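Local atomic coordinates of Aar187cp (Eremothecium gossypii, PDB entry 3ZIL), a protein that is the Wpl1 (Wapl-family) protein, probably a regulator of cohesin that acts on the establishment of sister-chromatid cohesion and so on chromosome segregation. Residues Thr293-Ala296 / Ser297-Glu300; Phe348-Ser351 / Glu352-Phe356; Ile371-Val374 / Leu375-Leu378. All coordinates share one frame; numbering follows the deposited sequence.

All three contacts are local and lie on the same side of the centre of this helical Wap1 domain, the C-terminal part of a longer protein, following one another along the chain. Contact 2 lies on helix 343-360, contact 3 at the end of helix 365-375 and in the turn that follows; their centres are about 10 Å apart. They touch directly: Phe-356 CD2 meets Ile-371 CD1 at 3.5 Å, and the aliphatic chain of Lys-350 packs on the C-terminal residue Leu-378. Contact 1 stands apart, its centre about 18 Å from that of contact 3 and about 22 Å from that of contact 2, with nearest atoms about 8 and 12 Å away. Helix 321-336 connects them, since side chains of all three lie against it.

Contact 1: Thr293-Ala296 / Ser297-Glu300; sequences TTAA and STEE
Two first torsions turn the hydroxyls of Ser-297 and Thr-298 back onto the short helix 293-296. In Ser-297 the chi1 of 52° tucks OG between its own backbone N and carbonyl carbon, close enough to give a hydrogen bond from OG to Thr-294 O at 2.8 Å; the hydroxyl arrives 37° out of the carbonyl plane. In Thr-298 a chi1 of -56° holds OG1 beside the backbone N and throws CG2 to the far side from that N. Hydroxyl and N-H therefore face the same acceptor, Ala-295 O, with OG1 at 2.7 Å and Thr-298 N at 3.1 Å. Both come from the same face of that carbonyl, the N-H much higher above the plane than the hydroxyl, and this double grip fixes the rotation of the threonine. Ser-297 N adds weak bonds to Thr-293 O and Thr-294 O, each 3.3 Å long. The helical turn thus finishes in serine and threonine hydroxyls bonded to carbonyls three residues back, before the backbone straightens at Thr-298. Ala-295 and Thr-298 rest on helix 248-261, Ala-296 and Ser-297 touch Ala-336 of helix 321-336, and Ala-295 and Ala-296 also reach the end of helix 272-289.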
loop_
_atom_site.group_PDB
_atom_site.type_symbol
_atom_site.label_atom_id
_atom_site.label_comp_id
_atom_site.label_asym_id
_atom_site.label_seq_id
_atom_site.Cartn_x
_atom_site.Cartn_y
_atom_site.Cartn_z
ATOM N N THR A 293 25.052 -6.790 6.981
ATOM C CA THR A 293 26.105 -6.087 7.748
ATOM C C THR A 293 26.910 -5.107 6.841
ATOM O O THR A 293 27.298 -4.000 7.261
ATOM C CB THR A 293 26.921 -7.079 8.608
ATOM O OG1 THR A 293 28.300 -6.928 8.324
ATOM C CG2 THR A 293 26.500 -8.532 8.343
ATOM N N THR A 294 27.008 -5.434 5.546
ATOM C CA THR A 294 27.621 -4.512 4.584
ATOM C C THR A 294 26.832 -3.158 4.563
ATOM O O THR A 294 27.434 -2.074 4.648
ATOM C CB THR A 294 27.643 -5.158 3.174
ATOM O OG1 THR A 294 26.286 -5.234 2.698
ATOM C CG2 THR A 294 28.183 -6.598 3.246
ATOM N N ALA A 295 25.502 -3.231 4.420
ATOM C CA ALA A 295 24.614 -2.013 4.518
ATOM C C ALA A 295 24.593 -1.298 5.900
ATOM O O ALA A 295 24.503 -0.065 5.996
ATOM C CB ALA A 295 23.202 -2.349 4.056
ATOM N N ALA A 296 24.676 -2.075 6.972
ATOM C CA ALA A 296 24.807 -1.505 8.355
ATOM C C ALA A 296 26.042 -0.562 8.511
ATOM O O ALA A 296 26.034 0.412 9.298
ATOM C CB ALA A 296 24.789 -2.624 9.404
ATOM N N SER A 297 27.074 -0.787 7.708
ATOM C CA SER A 297 28.280 0.023 7.805
ATOM C C SER A 297 28.337 1.170 6.838
ATOM O O SER A 297 29.356 1.881 6.778
ATOM C CB SER A 297 29.541 -0.858 7.658
ATOM O OG SER A 297 29.462 -1.642 6.493
ATOM N N THR A 298 27.259 1.373 6.062
ATOM C CA THR A 298 27.163 2.549 5.195
ATOM C C THR A 298 27.573 3.774 6.015
ATOM O O THR A 298 27.065 3.971 7.110
ATOM C CB THR A 298 25.717 2.681 4.617
ATOM O OG1 THR A 298 25.390 1.464 3.949
ATOM C CG2 THR A 298 25.589 3.799 3.669
ATOM N N GLU A 299 28.510 4.577 5.494
ATOM C CA GLU A 299 29.038 5.748 6.236
ATOM C C GLU A 299 28.014 6.742 6.816
ATOM O O GLU A 299 28.190 7.159 7.950
ATOM C CB GLU A 299 30.116 6.492 5.423
ATOM C CG GLU A 299 29.755 7.929 5.076
ATOM C CD GLU A 299 30.799 8.620 4.221
ATOM O OE1 GLU A 299 31.991 8.224 4.258
ATOM O OE2 GLU A 299 30.417 9.571 3.507
ATOM N N GLU A 300 26.964 7.137 6.095
ATOM C CA GLU A 300 26.008 8.129 6.695
ATOM C C GLU A 300 25.249 7.585 7.902
ATOM O O GLU A 300 24.745 8.368 8.686
ATOM C CB GLU A 300 24.941 8.720 5.700
ATOM C CG GLU A 300 25.438 9.824 4.779
ATOM C CD GLU A 300 25.940 9.256 3.454
ATOM O OE1 GLU A 300 26.536 8.138 3.419
ATOM O OE2 GLU A 300 25.698 9.920 2.423
#

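Contact 2: Phe348-Ser351 / Glu352-Phe356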
loop_
_atom_site.group_PDB
_atom_site.type_symbol
_atom_site.label_atom_id
_atom_site.label_comp_id
_atom_site.label_asym_id
_atom_site.label_seq_id
_atom_site.Cartn_x
_atom_site.Cartn_y
_atom_site.Cartn_z
ATOM N N PHE A 348 25.866 2.285 28.830
ATOM C CA PHE A 348 24.588 3.038 28.685
ATOM C C PHE A 348 23.702 2.393 27.580
ATOM O O PHE A 348 22.474 2.195 27.760
ATOM C CB PHE A 348 24.886 4.525 28.394
ATOM C CG PHE A 348 23.725 5.316 27.871
ATOM C CD1 PHE A 348 22.712 5.787 28.722
ATOM C CD2 PHE A 348 23.649 5.624 26.517
ATOM C CE1 PHE A 348 21.656 6.543 28.233
ATOM C CE2 PHE A 348 22.580 6.357 26.014
ATOM C CZ PHE A 348 21.571 6.816 26.869
ATOM N N LEU A 349 24.344 2.036 26.479
ATOM C CA LEU A 349 23.659 1.478 25.308
ATOM C C LEU A 349 23.098 0.089 25.672
ATOM O O LEU A 349 21.889 -0.151 25.537
ATOM C CB LEU A 349 24.629 1.430 24.096
ATOM C CG LEU A 349 24.155 0.875 22.725
ATOM C CD1 LEU A 349 22.854 1.561 22.292
ATOM C CD2 LEU A 349 25.253 1.114 21.706
ATOM N N LYS A 350 23.972 -0.781 26.218
ATOM C CA LYS A 350 23.641 -2.157 26.600
ATOM C C LYS A 350 22.469 -2.092 27.536
ATOM O O LYS A 350 21.487 -2.805 27.385
ATOM C CB LYS A 350 24.855 -2.817 27.259
ATOM C CG LYS A 350 24.607 -4.134 27.992
ATOM C CD LYS A 350 25.928 -4.832 28.357
ATOM C CE LYS A 350 25.742 -5.836 29.471
ATOM N NZ LYS A 350 24.751 -5.247 30.424
ATOM N N SER A 351 22.549 -1.142 28.455
ATOM C CA SER A 351 21.556 -0.989 29.506
ATOM C C SER A 351 20.196 -0.446 29.027
ATOM O O SER A 351 19.163 -0.862 29.474
ATOM C CB SER A 351 22.193 -0.116 30.592
ATOM O OG SER A 351 21.243 0.184 31.535
ATOM N N GLU A 352 20.204 0.486 28.104
ATOM C CA GLU A 352 18.956 1.012 27.546
ATOM C C GLU A 352 18.334 -0.052 26.600
ATOM O O GLU A 352 17.129 -0.254 26.596
ATOM C CB GLU A 352 19.207 2.323 26.819
ATOM C CG GLU A 352 19.550 3.518 27.725
ATOM C CD GLU A 352 18.466 3.895 28.749
ATOM O OE1 GLU A 352 17.267 3.688 28.513
ATOM O OE2 GLU A 352 18.813 4.442 29.818
ATOM N N LEU A 353 19.180 -0.807 25.921
ATOM C CA LEU A 353 18.732 -1.886 25.048
ATOM C C LEU A 353 18.059 -3.003 25.831
ATOM O O LEU A 353 17.004 -3.521 25.407
ATOM C CB LEU A 353 19.872 -2.352 24.131
ATOM C CG LEU A 353 20.232 -1.405 22.970
ATOM C CD1 LEU A 353 21.333 -1.966 22.042
ATOM C CD2 LEU A 353 19.008 -0.991 22.160
ATOM N N GLU A 354 18.601 -3.329 27.030
ATOM C CA GLU A 354 17.996 -4.378 27.873
ATOM C C GLU A 354 16.622 -3.973 28.402
ATOM O O GLU A 354 15.708 -4.786 28.474
ATOM C CB GLU A 354 18.874 -4.702 29.119
ATOM C CG GLU A 354 20.069 -5.570 28.849
ATOM C CD GLU A 354 21.077 -5.557 29.984
ATOM O OE1 GLU A 354 20.950 -4.743 30.945
ATOM O OE2 GLU A 354 22.048 -6.326 29.881
ATOM N N ALA A 355 16.486 -2.728 28.825
ATOM C CA ALA A 355 15.194 -2.227 29.209
ATOM C C ALA A 355 14.163 -2.252 28.020
ATOM O O ALA A 355 12.987 -2.512 28.205
ATOM C CB ALA A 355 15.347 -0.785 29.716
ATOM N N PHE A 356 14.593 -1.866 26.838
ATOM C CA PHE A 356 13.722 -1.903 25.604
ATOM C C PHE A 356 13.288 -3.336 25.316
ATOM O O PHE A 356 12.109 -3.583 24.977
ATOM C CB PHE A 356 14.557 -1.302 24.458
ATOM C CG PHE A 356 13.827 -1.119 23.125
ATOM C CD1 PHE A 356 12.438 -0.922 23.049
ATOM C CD2 PHE A 356 14.583 -1.046 21.945
ATOM C CE1 PHE A 356 11.817 -0.706 21.815
ATOM C CE2 PHE A 356 13.956 -0.851 20.692
ATOM C CZ PHE A 356 12.588 -0.670 20.645
#
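Phe-348 offers one ring face to Glu-352 one turn on: CG of the glutamate sits over it in a CH-pi contact, 4.0 Å from the ring centroid and shifted toward the rim, nearest to CE1. The glutamate chain bends at chi2 (-60°), and its carboxylate lies 49° from the ring plane. Beneath this, Glu-352 N donates to Phe-348 O at 2.9 Å. Leu-349 lies side by side with Leu-353, both pointing the same way, their CD1 methyls 3.8 Å apart, and Leu-353 N bonds to Leu-349 O at 2.8 Å. These are i to i+4 pairings of the alpha helix 343-360, whose buried side joins the helical stack of the Wap1 domain: Phe-348 and Leu-349 pack on Phe-308 of helix 304-313, while on helix 321-336 Leu-349 meets Leu-327 and Leu-353 meets Leu-328. Lys-350 marks the more open side. Its chain runs extended to CE and turns only at chi4 (-38°), bringing NZ to Glu-354 OE2 in a 3.0 Å salt bridge, NZ meeting the oxygen from above the carboxylate plane. Lys-350 O also accepts from Glu-354 N. Last comes Ser-351, whose carbonyl oxygen takes a weak but straight bond from Ala-355 N, 3.3 Å long.

Contact 3: Ile371-Val374 / Leu375-Leu378; sequences ITRV and LETL
Leu-375 N bonds to Ile-371 O at 2.9 Å, and a type I beta turn runs from Leu-375 to Leu-378, the C-terminal residue of the protein. Glu-376 N reaches back only weakly, to Thr-372 O and Arg-373 O, whereas Thr-377 bonds twice to one oxygen: its N to Val-374 O at 2.9 Å and its OG1 to the same Val-374 O at 3.2 Å. The hydroxyl lies in the carbonyl plane and the N-H well above it, so the two approach by different directions; a chi1 of 85° sets OG1 between the backbone N and the carbonyl carbon, which lets it reach the same oxygen as the N-H. Among the side chains, Ile-371 and Leu-375 run alongside each other, with Ile-371 CG2 3.8 Å from Leu-375 CD1. Were Leu-375 an alanine, Ile-371 CG2 would probably lose its cover on this side. Outside, Glu-376 stretches back across Arg-373, Glu-376 OE1 lying 3.5 Å from Arg-373 CD. The ion pair from Glu-376 OE1 to Arg-373 NH1 is long, 3.6 Å, and the carboxylate and guanidinium planes are 35° apart, consistent with a loose electrostatic attraction at the surface. Inward, Ile-371 meets Val-360, and Leu-375 meets Leu-353, on helix 343-360, while Val-374 settles against Ala-331 and Tyr-332 of helix 321-336, so the end of helix 365-375 packs against both helices.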
loop_
_atom_site.group_PDB
_atom_site.type_symbol
_atom_site.label_atom_id
_atom_site.label_comp_id
_atom_site.label_asym_id
_atom_site.label_seq_id
_atom_site.Cartn_x
_atom_site.Cartn_y
_atom_site.Cartn_z
ATOM N N ILE A 371 17.258 -7.105 19.376
ATOM C CA ILE A 371 17.925 -6.533 20.511
ATOM C C ILE A 371 18.859 -7.608 21.106
ATOM O O ILE A 371 20.033 -7.361 21.292
ATOM C CB ILE A 371 16.929 -6.031 21.582
ATOM C CG1 ILE A 371 16.107 -4.811 21.085
ATOM C CG2 ILE A 371 17.719 -5.624 22.819
ATOM C CD1 ILE A 371 14.845 -4.582 21.904
ATOM N N THR A 372 18.335 -8.799 21.381
ATOM C CA THR A 372 19.122 -9.894 21.941
ATOM C C THR A 372 20.413 -10.141 21.162
ATOM O O THR A 372 21.477 -10.231 21.747
ATOM C CB THR A 372 18.329 -11.205 21.928
ATOM O OG1 THR A 372 17.453 -11.203 23.046
ATOM C CG2 THR A 372 19.313 -12.418 22.012
ATOM N N ARG A 373 20.254 -10.333 19.851
ATOM C CA ARG A 373 21.343 -10.530 18.917
ATOM C C ARG A 373 22.447 -9.479 19.077
ATOM O O ARG A 373 23.630 -9.847 19.171
ATOM C CB ARG A 373 20.786 -10.588 17.467
ATOM C CG ARG A 373 21.818 -10.565 16.355
ATOM C CD ARG A 373 22.876 -11.636 16.602
ATOM N NE ARG A 373 23.444 -12.209 15.390
ATOM C CZ ARG A 373 23.794 -13.489 15.266
ATOM N NH1 ARG A 373 23.599 -14.342 16.264
ATOM N NH2 ARG A 373 24.313 -13.929 14.130
ATOM N N VAL A 374 22.043 -8.205 19.158
ATOM C CA VAL A 374 22.942 -7.072 19.252
ATOM C C VAL A 374 23.600 -7.047 20.636
ATOM O O VAL A 374 24.789 -6.767 20.729
ATOM C CB VAL A 374 22.221 -5.716 18.883
ATOM C CG1 VAL A 374 22.111 -4.799 20.083
ATOM C CG2 VAL A 374 22.990 -4.965 17.804
ATOM N N LEU A 375 22.866 -7.385 21.704
ATOM C CA LEU A 375 23.443 -7.351 23.036
ATOM C C LEU A 375 24.587 -8.382 23.200
ATOM O O LEU A 375 25.372 -8.309 24.148
ATOM C CB LEU A 375 22.393 -7.617 24.076
ATOM C CG LEU A 375 21.355 -6.547 24.304
ATOM C CD1 LEU A 375 20.269 -7.110 25.231
ATOM C CD2 LEU A 375 22.010 -5.266 24.792
ATOM N N GLU A 376 24.666 -9.346 22.289
ATOM C CA GLU A 376 25.748 -10.324 22.348
ATOM C C GLU A 376 27.076 -9.698 22.011
ATOM O O GLU A 376 28.111 -10.253 22.326
ATOM C CB GLU A 376 25.480 -11.446 21.392
ATOM C CG GLU A 376 24.295 -12.292 21.847
ATOM C CD GLU A 376 24.003 -13.385 20.864
ATOM O OE1 GLU A 376 23.870 -13.092 19.669
ATOM O OE2 GLU A 376 23.895 -14.530 21.267
ATOM N N THR A 377 27.051 -8.535 21.376
ATOM C CA THR A 377 28.287 -7.848 21.056
ATOM C C THR A 377 28.604 -6.674 22.032
ATOM O O THR A 377 29.433 -5.795 21.722
ATOM C CB THR A 377 28.296 -7.373 19.586
ATOM O OG1 THR A 377 27.645 -6.100 19.506
ATOM C CG2 THR A 377 27.623 -8.388 18.632
ATOM N N LEU A 378 27.966 -6.664 23.207
ATOM C CA LEU A 378 28.120 -5.541 24.162
ATOM C C LEU A 378 28.635 -5.936 25.557
ATOM O O LEU A 378 27.899 -6.458 26.408
ATOM C CB LEU A 378 26.836 -4.699 24.267
ATOM C CG LEU A 378 26.140 -4.130 23.008
ATOM C CD1 LEU A 378 25.067 -3.139 23.417
ATOM C CD2 LEU A 378 27.059 -3.463 22.005
#